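Local coordinates for acetyl-CoA hydrolase/transferase family protein (Porphyromonas gingivalis, PDB 2NVV), which probably catalyses the hydrolysis of acetyl-CoA or the transfer of coenzyme A between an acyl-CoA and acetate, and binds zinc, at residues G30-K33 against V34-A38; N91-N95 against G96-Y100; V142-L145 against P146-R150; G246-P249 against K250-P254; Q315-Y318 against A319-F323. One frame throughout, in Å; residues are numbered along the deposited sequence.

Interaction 1: residues G30-K33 against V34-A38; sequences GNPK and VVPAA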
# COMPACT_ATOMS: atom_id res chain seq x y z
N GLY A 30 6.67 0.84 27.29
CA GLY A 30 7.11 2.21 27.06
C GLY A 30 6.07 3.30 27.26
O GLY A 30 6.34 4.46 27.01
N ASN A 31 4.89 2.91 27.74
CA ASN A 31 3.79 3.83 27.98
C ASN A 31 3.67 4.29 29.42
O ASN A 31 4.00 3.55 30.35
CB ASN A 31 2.47 3.17 27.58
CG ASN A 31 2.12 3.37 26.13
OD1 ASN A 31 1.57 4.40 25.75
ND2 ASN A 31 2.46 2.40 25.32
N PRO A 32 3.18 5.52 29.63
CA PRO A 32 3.01 6.05 30.99
C PRO A 32 1.92 5.20 31.66
O PRO A 32 0.97 4.78 30.99
CB PRO A 32 2.59 7.49 30.74
CG PRO A 32 1.89 7.41 29.41
CD PRO A 32 2.82 6.54 28.64
N LYS A 33 2.06 4.94 32.96
CA LYS A 33 1.12 4.09 33.68
C LYS A 33 0.37 4.70 34.88
O LYS A 33 -0.59 4.11 35.37
CB LYS A 33 1.85 2.83 34.15
CG LYS A 33 2.54 2.08 33.05
CD LYS A 33 3.56 1.10 33.63
CE LYS A 33 4.23 0.28 32.53
NZ LYS A 33 5.05 1.11 31.61
N VAL A 34 0.81 5.86 35.35
CA VAL A 34 0.15 6.45 36.51
C VAL A 34 -0.51 7.82 36.27
O VAL A 34 -1.53 8.15 36.89
CB VAL A 34 1.15 6.52 37.71
CG1 VAL A 34 2.10 7.67 37.52
CG2 VAL A 34 0.39 6.64 39.02
N VAL A 35 0.04 8.60 35.36
CA VAL A 35 -0.55 9.90 35.09
C VAL A 35 -1.89 9.82 34.35
O VAL A 35 -2.84 10.49 34.73
CB VAL A 35 0.43 10.79 34.30
CG1 VAL A 35 -0.27 12.10 33.90
CG2 VAL A 35 1.64 11.10 35.16
N PRO A 36 -1.97 9.00 33.28
CA PRO A 36 -3.26 8.93 32.58
C PRO A 36 -4.46 8.60 33.48
O PRO A 36 -5.58 9.05 33.22
CB PRO A 36 -3.01 7.88 31.48
CG PRO A 36 -1.80 7.14 31.96
CD PRO A 36 -0.96 8.19 32.60
N ALA A 37 -4.23 7.83 34.53
CA ALA A 37 -5.29 7.48 35.46
C ALA A 37 -5.69 8.71 36.27
O ALA A 37 -6.86 8.89 36.62
CB ALA A 37 -4.82 6.37 36.39
N ALA A 38 -4.70 9.56 36.58
CA ALA A 38 -4.94 10.78 37.34
C ALA A 38 -5.71 11.79 36.47
O ALA A 38 -6.42 12.65 36.99
CB ALA A 38 -3.63 11.37 37.79

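Interaction 2: residues N91-N95 against G96-Y100; sequences NLINN and GSTSY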
# COMPACT_ATOMS: atom_id res chain seq x y z
N ASN A 91 -15.16 -0.95 22.88
CA ASN A 91 -16.62 -0.89 22.99
C ASN A 91 -17.07 0.55 22.81
O ASN A 91 -18.05 0.83 22.11
CB ASN A 91 -17.08 -1.41 24.35
CG ASN A 91 -16.87 -2.89 24.50
OD1 ASN A 91 -16.93 -3.43 25.62
ND2 ASN A 91 -16.63 -3.58 23.39
N LEU A 92 -16.36 1.47 23.46
CA LEU A 92 -16.68 2.89 23.37
C LEU A 92 -16.73 3.28 21.89
O LEU A 92 -17.61 4.03 21.46
CB LEU A 92 -15.60 3.71 24.08
CG LEU A 92 -15.79 5.22 24.20
CD1 LEU A 92 -17.00 5.49 25.06
CD2 LEU A 92 -14.55 5.86 24.80
N ILE A 93 -15.78 2.76 21.12
CA ILE A 93 -15.68 3.01 19.70
C ILE A 93 -16.85 2.40 18.94
O ILE A 93 -17.57 3.11 18.23
CB ILE A 93 -14.39 2.42 19.11
CG1 ILE A 93 -13.16 3.11 19.72
CG2 ILE A 93 -14.39 2.57 17.60
CD1 ILE A 93 -11.84 2.41 19.42
N ASN A 94 -17.02 1.09 19.08
CA ASN A 94 -18.10 0.36 18.38
C ASN A 94 -19.50 0.82 18.77
O ASN A 94 -20.46 0.52 18.08
CB ASN A 94 -17.94 -1.15 18.61
CG ASN A 94 -16.80 -1.75 17.80
OD1 ASN A 94 -16.03 -2.59 18.30
ND2 ASN A 94 -16.68 -1.34 16.55
N ASN A 95 -19.61 1.53 19.88
CA ASN A 95 -20.90 2.07 20.31
C ASN A 95 -21.03 3.50 19.77
O ASN A 95 -21.97 4.22 20.10
CB ASN A 95 -21.02 2.07 21.83
CG ASN A 95 -21.27 0.69 22.39
OD1 ASN A 95 -20.90 0.39 23.53
ND2 ASN A 95 -21.91 -0.16 21.60
N GLY A 96 -20.07 3.89 18.93
CA GLY A 96 -20.08 5.22 18.34
C GLY A 96 -20.01 6.34 19.35
O GLY A 96 -20.52 7.42 19.10
N SER A 97 -19.36 6.10 20.48
CA SER A 97 -19.25 7.10 21.55
C SER A 97 -18.00 7.97 21.45
O SER A 97 -17.81 8.89 22.25
CB SER A 97 -19.28 6.41 22.93
OG SER A 97 -20.29 5.40 22.97
N THR A 98 -17.15 7.68 20.47
CA THR A 98 -15.92 8.46 20.26
C THR A 98 -15.42 8.27 18.84
O THR A 98 -15.86 7.35 18.13
CB THR A 98 -14.79 8.06 21.22
OG1 THR A 98 -13.69 8.95 21.05
CG2 THR A 98 -14.31 6.64 20.94
N SER A 99 -14.51 9.15 18.41
CA SER A 99 -13.93 9.08 17.07
C SER A 99 -12.60 8.36 17.05
O SER A 99 -11.64 8.77 17.72
CB SER A 99 -13.73 10.47 16.48
OG SER A 99 -14.97 11.14 16.30
N TYR A 100 -12.53 7.30 16.26
CA TYR A 100 -11.32 6.52 16.12
C TYR A 100 -11.00 6.31 14.64
O TYR A 100 -11.88 6.03 13.83
CB TYR A 100 -11.50 5.15 16.79
CG TYR A 100 -10.37 4.18 16.55
CD1 TYR A 100 -9.11 4.38 17.12
CD2 TYR A 100 -10.56 3.04 15.76
CE1 TYR A 100 -8.07 3.48 16.91
CE2 TYR A 100 -9.53 2.13 15.54
CZ TYR A 100 -8.29 2.36 16.13
OH TYR A 100 -7.27 1.45 15.96

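Interaction 3: residues V142-L145 against P146-R150; sequences VGIL and PTICR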
# COMPACT_ATOMS: atom_id res chain seq x y z
N VAL A 142 9.15 2.52 21.68
CA VAL A 142 9.44 3.85 21.14
C VAL A 142 8.24 4.57 20.52
O VAL A 142 7.93 5.69 20.89
CB VAL A 142 10.58 3.81 20.09
CG1 VAL A 142 10.96 5.23 19.67
CG2 VAL A 142 11.81 3.10 20.69
N GLY A 143 7.57 3.92 19.57
CA GLY A 143 6.41 4.52 18.94
C GLY A 143 6.69 5.81 18.21
O GLY A 143 7.48 5.85 17.27
N ILE A 144 6.02 6.88 18.64
CA ILE A 144 6.18 8.20 18.03
C ILE A 144 6.82 9.17 19.02
O ILE A 144 6.64 10.37 18.92
CB ILE A 144 4.82 8.78 17.57
CG1 ILE A 144 3.92 9.04 18.78
CG2 ILE A 144 4.16 7.82 16.61
CD1 ILE A 144 2.55 9.59 18.43
N LEU A 145 7.57 8.63 19.97
CA LEU A 145 8.24 9.41 20.99
C LEU A 145 8.94 10.67 20.51
O LEU A 145 8.57 11.78 20.91
CB LEU A 145 9.26 8.53 21.73
CG LEU A 145 10.18 9.22 22.74
CD1 LEU A 145 9.46 9.43 24.06
CD2 LEU A 145 11.41 8.37 22.98
N PRO A 146 9.96 10.54 19.65
CA PRO A 146 10.65 11.75 19.19
C PRO A 146 9.77 12.83 18.59
O PRO A 146 10.04 14.02 18.76
CB PRO A 146 11.69 11.20 18.20
CG PRO A 146 11.14 9.88 17.76
CD PRO A 146 10.54 9.33 19.03
N THR A 147 8.70 12.43 17.91
CA THR A 147 7.82 13.41 17.30
C THR A 147 6.93 14.12 18.32
O THR A 147 6.76 15.33 18.23
CB THR A 147 6.95 12.75 16.21
OG1 THR A 147 7.80 12.09 15.27
CG2 THR A 147 6.10 13.81 15.49
N ILE A 148 6.37 13.38 19.28
CA ILE A 148 5.51 14.02 20.27
C ILE A 148 6.31 14.94 21.20
O ILE A 148 5.79 15.95 21.67
CB ILE A 148 4.70 12.97 21.12
CG1 ILE A 148 5.62 11.95 21.76
CG2 ILE A 148 3.68 12.27 20.24
CD1 ILE A 148 4.88 10.92 22.58
N CYS A 149 7.56 14.58 21.46
CA CYS A 149 8.42 15.39 22.32
C CYS A 149 8.82 16.68 21.61
O CYS A 149 8.99 17.72 22.24
CB CYS A 149 9.68 14.61 22.68
SG CYS A 149 9.45 13.34 23.95
N ARG A 150 8.96 16.59 20.29
CA ARG A 150 9.33 17.74 19.49
C ARG A 150 8.17 18.72 19.33
O ARG A 150 8.33 19.92 19.52
CB ARG A 150 9.80 17.30 18.10
CG ARG A 150 10.08 18.46 17.18
CD ARG A 150 9.74 18.16 15.73
NE ARG A 150 10.88 17.64 14.98
CZ ARG A 150 11.19 18.04 13.75
NH1 ARG A 150 10.45 18.96 13.14
NH2 ARG A 150 12.24 17.50 13.12

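Interaction 4: residues G246-P249 against K250-P254; sequences GRIP and KDFLP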
# COMPACT_ATOMS: atom_id res chain seq x y z
N GLY A 246 14.92 -21.08 -5.33
CA GLY A 246 15.59 -19.90 -5.84
C GLY A 246 14.78 -18.61 -5.76
O GLY A 246 15.16 -17.59 -6.35
N ARG A 247 13.68 -18.64 -5.01
CA ARG A 247 12.83 -17.47 -4.88
C ARG A 247 13.12 -16.62 -3.65
O ARG A 247 12.48 -15.60 -3.42
CB ARG A 247 11.36 -17.88 -4.92
CG ARG A 247 10.83 -18.02 -6.35
CD ARG A 247 9.51 -18.73 -6.39
NE ARG A 247 9.68 -20.10 -6.87
CZ ARG A 247 9.10 -21.17 -6.33
NH1 ARG A 247 9.31 -22.38 -6.83
NH2 ARG A 247 8.31 -21.03 -5.27
N ILE A 248 14.09 -17.05 -2.85
CA ILE A 248 14.52 -16.34 -1.67
C ILE A 248 16.01 -16.64 -1.58
O ILE A 248 16.42 -17.79 -1.72
CB ILE A 248 13.85 -16.85 -0.37
CG1 ILE A 248 12.34 -16.67 -0.45
CG2 ILE A 248 14.40 -16.06 0.84
CD1 ILE A 248 11.63 -17.08 0.82
N PRO A 249 16.84 -15.61 -1.38
CA PRO A 249 18.28 -15.84 -1.29
C PRO A 249 18.64 -16.86 -0.22
O PRO A 249 18.05 -16.87 0.86
CB PRO A 249 18.87 -14.45 -1.03
CG PRO A 249 17.69 -13.61 -0.60
CD PRO A 249 16.53 -14.17 -1.36
N LYS A 250 19.60 -17.73 -0.55
CA LYS A 250 20.06 -18.79 0.33
C LYS A 250 20.36 -18.41 1.77
O LYS A 250 20.17 -19.22 2.68
CB LYS A 250 21.29 -19.48 -0.28
CG LYS A 250 20.98 -20.80 -0.97
CD LYS A 250 19.97 -20.65 -2.11
CE LYS A 250 19.81 -21.98 -2.84
NZ LYS A 250 19.08 -21.84 -4.13
N ASP A 251 20.85 -17.20 2.00
CA ASP A 251 21.16 -16.75 3.35
C ASP A 251 19.92 -16.20 4.07
O ASP A 251 20.03 -15.64 5.15
CB ASP A 251 22.23 -15.67 3.34
CG ASP A 251 23.55 -16.16 2.80
OD1 ASP A 251 24.03 -17.22 3.28
OD2 ASP A 251 24.12 -15.49 1.92
N PHE A 252 18.75 -16.35 3.44
CA PHE A 252 17.49 -15.87 4.01
C PHE A 252 17.40 -14.34 3.99
O PHE A 252 18.27 -13.66 3.42
CB PHE A 252 17.33 -16.39 5.44
CG PHE A 252 15.90 -16.63 5.85
CD1 PHE A 252 15.53 -16.58 7.18
CD2 PHE A 252 14.93 -16.94 4.90
CE1 PHE A 252 14.22 -16.84 7.56
CE2 PHE A 252 13.61 -17.21 5.28
CZ PHE A 252 13.26 -17.16 6.61
N LEU A 253 16.36 -13.80 4.62
CA LEU A 253 16.11 -12.36 4.66
C LEU A 253 15.55 -11.95 6.03
O LEU A 253 15.24 -12.81 6.85
CB LEU A 253 15.12 -12.00 3.57
CG LEU A 253 15.57 -11.36 2.24
CD1 LEU A 253 16.97 -11.74 1.91
CD2 LEU A 253 14.62 -11.81 1.14
N PRO A 254 15.42 -10.64 6.29
CA PRO A 254 14.88 -10.18 7.58
C PRO A 254 13.42 -10.60 7.68
O PRO A 254 12.73 -10.67 6.66
CB PRO A 254 15.02 -8.67 7.50
CG PRO A 254 16.17 -8.47 6.61
CD PRO A 254 15.93 -9.49 5.52

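Interaction 5: residues Q315-Y318 against A319-F323; sequences QDIY and ANLDF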
# COMPACT_ATOMS: atom_id res chain seq x y z
N GLN A 315 13.52 -9.33 32.96
CA GLN A 315 14.49 -9.38 34.05
C GLN A 315 15.73 -10.13 33.60
O GLN A 315 16.85 -9.79 33.99
CB GLN A 315 13.90 -10.05 35.29
CG GLN A 315 12.69 -9.32 35.85
CD GLN A 315 12.23 -9.87 37.19
OE1 GLN A 315 11.99 -11.08 37.32
NE2 GLN A 315 12.09 -8.99 38.18
N ASP A 316 15.55 -11.14 32.75
CA ASP A 316 16.68 -11.90 32.25
C ASP A 316 17.54 -11.01 31.34
O ASP A 316 18.78 -11.08 31.36
CB ASP A 316 16.21 -13.14 31.50
CG ASP A 316 17.35 -13.95 30.92
OD1 ASP A 316 18.36 -14.17 31.62
OD2 ASP A 316 17.25 -14.38 29.75
N ILE A 317 16.88 -10.19 30.54
CA ILE A 317 17.58 -9.29 29.64
C ILE A 317 18.37 -8.26 30.44
O ILE A 317 19.57 -8.09 30.24
CB ILE A 317 16.58 -8.56 28.71
CG1 ILE A 317 15.95 -9.57 27.74
CG2 ILE A 317 17.29 -7.45 27.93
CD1 ILE A 317 14.86 -9.00 26.86
N TYR A 318 17.70 -7.59 31.36
CA TYR A 318 18.36 -6.58 32.19
C TYR A 318 19.49 -7.13 33.06
O TYR A 318 20.37 -6.37 33.49
CB TYR A 318 17.33 -5.90 33.09
CG TYR A 318 16.36 -5.03 32.35
CD1 TYR A 318 15.22 -4.53 32.99
CD2 TYR A 318 16.57 -4.69 31.02
CE1 TYR A 318 14.33 -3.70 32.32
CE2 TYR A 318 15.68 -3.87 30.34
CZ TYR A 318 14.56 -3.37 30.99
OH TYR A 318 13.70 -2.55 30.32
N ALA A 319 19.47 -8.44 33.31
CA ALA A 319 20.51 -9.08 34.12
C ALA A 319 21.63 -9.57 33.22
O ALA A 319 22.67 -10.00 33.70
CB ALA A 319 19.92 -10.26 34.90
N ASN A 320 21.40 -9.48 31.91
CA ASN A 320 22.36 -9.92 30.90
C ASN A 320 22.48 -8.95 29.74
O ASN A 320 22.38 -9.34 28.57
CB ASN A 320 21.97 -11.30 30.38
CG ASN A 320 22.01 -12.34 31.46
OD1 ASN A 320 23.08 -12.71 31.94
ND2 ASN A 320 20.84 -12.82 31.87
N LEU A 321 22.68 -7.68 30.05
CA LEU A 321 22.84 -6.67 29.01
C LEU A 321 24.11 -7.05 28.23
O LEU A 321 24.31 -6.63 27.10
CB LEU A 321 22.96 -5.29 29.63
CG LEU A 321 21.67 -4.45 29.64
CD1 LEU A 321 20.49 -5.30 29.98
CD2 LEU A 321 21.82 -3.31 30.65
N ASP A 322 24.94 -7.87 28.87
CA ASP A 322 26.18 -8.37 28.27
C ASP A 322 25.93 -9.14 26.97
O ASP A 322 26.75 -9.14 26.05
CB ASP A 322 26.91 -9.29 29.25
CG ASP A 322 25.96 -10.07 30.14
OD1 ASP A 322 25.26 -9.42 30.95
OD2 ASP A 322 25.92 -11.33 30.06
N PHE A 323 24.78 -9.80 26.93
CA PHE A 323 24.39 -10.60 25.79
C PHE A 323 23.36 -9.92 24.88
O PHE A 323 23.51 -9.95 23.66
CB PHE A 323 23.83 -11.93 26.32
CG PHE A 323 23.32 -12.85 25.25
CD1 PHE A 323 24.21 -13.61 24.49
CD2 PHE A 323 21.96 -12.95 24.99
CE1 PHE A 323 23.74 -14.46 23.49
CE2 PHE A 323 21.47 -13.80 23.99
CZ PHE A 323 22.36 -14.55 23.25

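Interaction 1: residues G30-K33 against V34-A38
Pro-32 and Pro-36 meet where a loop runs into helix 35-47, and their pyrrolidine rings supply the apolar part of this local contact. Pro-32 CB approaches Pro-36 CD at 4.1 Å, while Pro-36 CG lies 3.8 Å from the carbonyl oxygen Pro-32 O. Both distances are van der Waals separations. Leu-67 of helix 65-73 packs against both rings, and Pro-32 also meets the parallel sheet at Ile-124 of strand 122-127.

The polar part belongs mainly to Lys-33, whose side chain leaves the loop just ahead of the helix and folds back along it. Its chain is extended through the middle and then bent at the last torsion (chi4 65°), which turns NZ back to Asn-31 O at 2.9 Å. The ammonium nitrogen lies in the plane of that carbonyl, with a C=O...N angle of 156°, and NZ also forms a salt bridge with Glu-126.

The amides leading into the helix are met by one carboxylate: Lys-33 N is hydrogen-bonded to Glu-158 OE2, and Val-34 N and Val-35 N give weak bonds to Glu-158 OE1. Inside the helix, Ala-38 N bonds weakly to Val-35 O at 2.8 Å. Pro-36 has no N-H to offer, which costs nothing within a first turn.

The chemistry implies a division of labour: carboxylates from two neighbouring strands take up the ammonium group and the amides at the helix start, a placement that probably also suits the helix dipole, while the two prolines fill the apolar side.

Interaction 2: residues N91-N95 against G96-Y100
Gly-96 N donates to Ile-93 O at 2.7 Å, the shortest polar bond between the two segments, with the nitrogen standing 54° out of the carbonyl plane and so off the lone pairs. One residue later Ser-97 N reaches back to Leu-92 O at 2.9 Å, almost along the C=O axis. The two bonds, together with the positive phi of Gly-96, define a Schellman motif that ends helix 87-94. The preceding bond, Asn-95 N to Asn-91 O at 2.8 Å, is still an ordinary helical one.

Side chains add apolar contacts to the turn. Thr-98 turns OG1 away from its own N (chi1 -174°), which puts CG2 between that N and the carbonyl carbon. This methyl lies 3.9 Å from Leu-92 CG, the two side chains crossing at about a right angle, and also 3.9 Å from Ile-93 CG1. Thr-98 OG1 itself bonds to Val-77 O.

Further along, Ile-93 CD1 sits over one face of the Tyr-100 ring, 4.1 Å from its centroid and 26° off the normal, a CH-pi contact.

Tyr-100 OH bonds weakly to the main chain of Asn-374, a predicted CoA-binding residue, and the Tyr-100 side chain is about 9 Å from a bound zinc ion. Ser-99 OG bonds to Glu-438 of the second subunit, and Ile-93 and Tyr-100 pack on its Gln-467. In the fold, these residues form the second half of the beta-alpha-beta unit of strand 77-81, helix 87-94 and strand 99-100, the last being an outermost strand of the parallel sheet.

Interaction 3: residues V142-L145 against P146-R150
Ile-148 packs back onto Ile-144, N-cap of helix 145-151 and third residue of a type II' beta turn from Val-142 to Leu-145, with Gly-143 at the positive-phi position. From Ile-148 CB, 3.9 Å from Ile-144 O, the side chain divides. CG1 occupies the position between the backbone N and the carbonyl carbon (chi1 54°) and therefore leans over the carbonyls of the preceding turn, near both Leu-145 O and Ile-144 O. CG2 turns to the Ile-144 side chain and meets its CD1 at 3.4 Å, with CG1 next to it, the two isoleucines crossing at about a right angle. The tip, CD1, comes down beside the main chain at 4.0 Å from Leu-145 CA.

The backbone underneath is regular: Ile-148 N donates to Ile-144 O at 3.0 Å with an N-H...O angle of 165°, and Cys-149 N repeats the pattern to Leu-145 O at 3.0 Å. Thr-147 N adds a weak bond to Ile-144 O, so that one carbonyl accepts twice. Outside, Glu-175 binds both Thr-147 OG1 and Arg-150 NE, while Ile-125 of strand 122-127 lies against Leu-145 and Cys-149. Toward that strand, Leu-145 CD1 rests 3.9 Å from Cys-149 SG.

Interaction 4: residues G246-P249 against K250-P254
With chi1 of -61°, Ile-248 places CG2 anti to the backbone N, and this methyl is the branch that approaches Phe-252, at 4.2 Å from CD2. It comes to the ring's edge, near the ring plane, while the two side chains lie alongside one another and point the same way. The same CG2 is 4.3 Å from Leu-253 CD2. On the neighbouring residue Pro-249, ring atom CD lies 3.9 Å from Leu-253 CD2, the proline and leucine crossing at about a right angle.

Lys-250 is bent at its second torsion (chi2 59°), which sends the chain back over the end of helix 226-245. NZ comes to 4.3 Å from Gly-246 CA and donates to Met-243 O, a carbonyl of the last helical turn.

Phe-252 N bonds to Pro-249 O at 2.7 Å, the donor 41° above the carbonyl plane, and closes a type I beta turn. Leu-239, Met-243 and Ile-348 pack against the Phe-252 side chain, and Pro-179 of the second subunit packs on Pro-249. A glycine Schellman end at Gly-246, followed by this turn, forms a helix-to-strand connection that leads from helix 226-245 into strand 255-257, an outermost strand of the five-stranded mixed sheet.

Interaction 5: residues Q315-Y318 against A319-F323
The side chains of Asp-316 and Asn-320 meet at a slant where helix 311-318 ends and helix 321-324 begins, with their carboxylate and amide planes turned 70° apart. Asn-320 holds the N-cap position of the second helix, yet its side chain makes no capping bond there and reaches back instead: ND2 donates to Asp-316 O at 2.7 Å, tilted only 17° from the carbonyl plane. Asp-316 CG is anti to the backbone N and thus beside its own carbonyl carbon, which brings OD1 within 2.8 Å of the same ND2. The other carboxylate oxygen, OD2, forms a salt bridge with Lys-295.

Tyr-318 and Leu-321 also approach obliquely. The leucine methyl CD1 comes to the edge of the tyrosine ring, near its plane, at 4.1 Å from Tyr-318 CD2. Loop residues Pro-164 and Ile-167 touch the tyrosine as well, while Glu-166 touches the leucine.

Main-chain bonds join the end of one helix to the start of the next. Ala-319 N makes weak bonds to Gln-315 O at 3.0 Å and to Asp-316 O, whereas Asn-320 N donates to Ile-317 O at 2.8 Å, standing 62° above that carbonyl's plane.

Overall arrangement
The five contacts follow one another along the chain, and none touches another. Interactions 1, 2 and 3 belong to the N-terminal acetyl-CoA hydrolase/transferase region, with its seven-stranded parallel sheet: interaction 1 opens helix 35-47 after strand 20-23, interaction 2 enters outermost strand 99-100, and interaction 3 opens helix 145-151 before strand 154-160. Interactions 1 and 3 are closest, with nearest atoms about 6 Å apart. Interaction 4 leads into the five-stranded mixed sheet at its outermost strand 255-257, and interaction 5, in the C-terminal region, joins two helices. Interactions 2 and 4, with centres 44 Å apart on opposite sides of the chain's centre, both meet the second subunit, so the dimer contacts span distant parts of the chain.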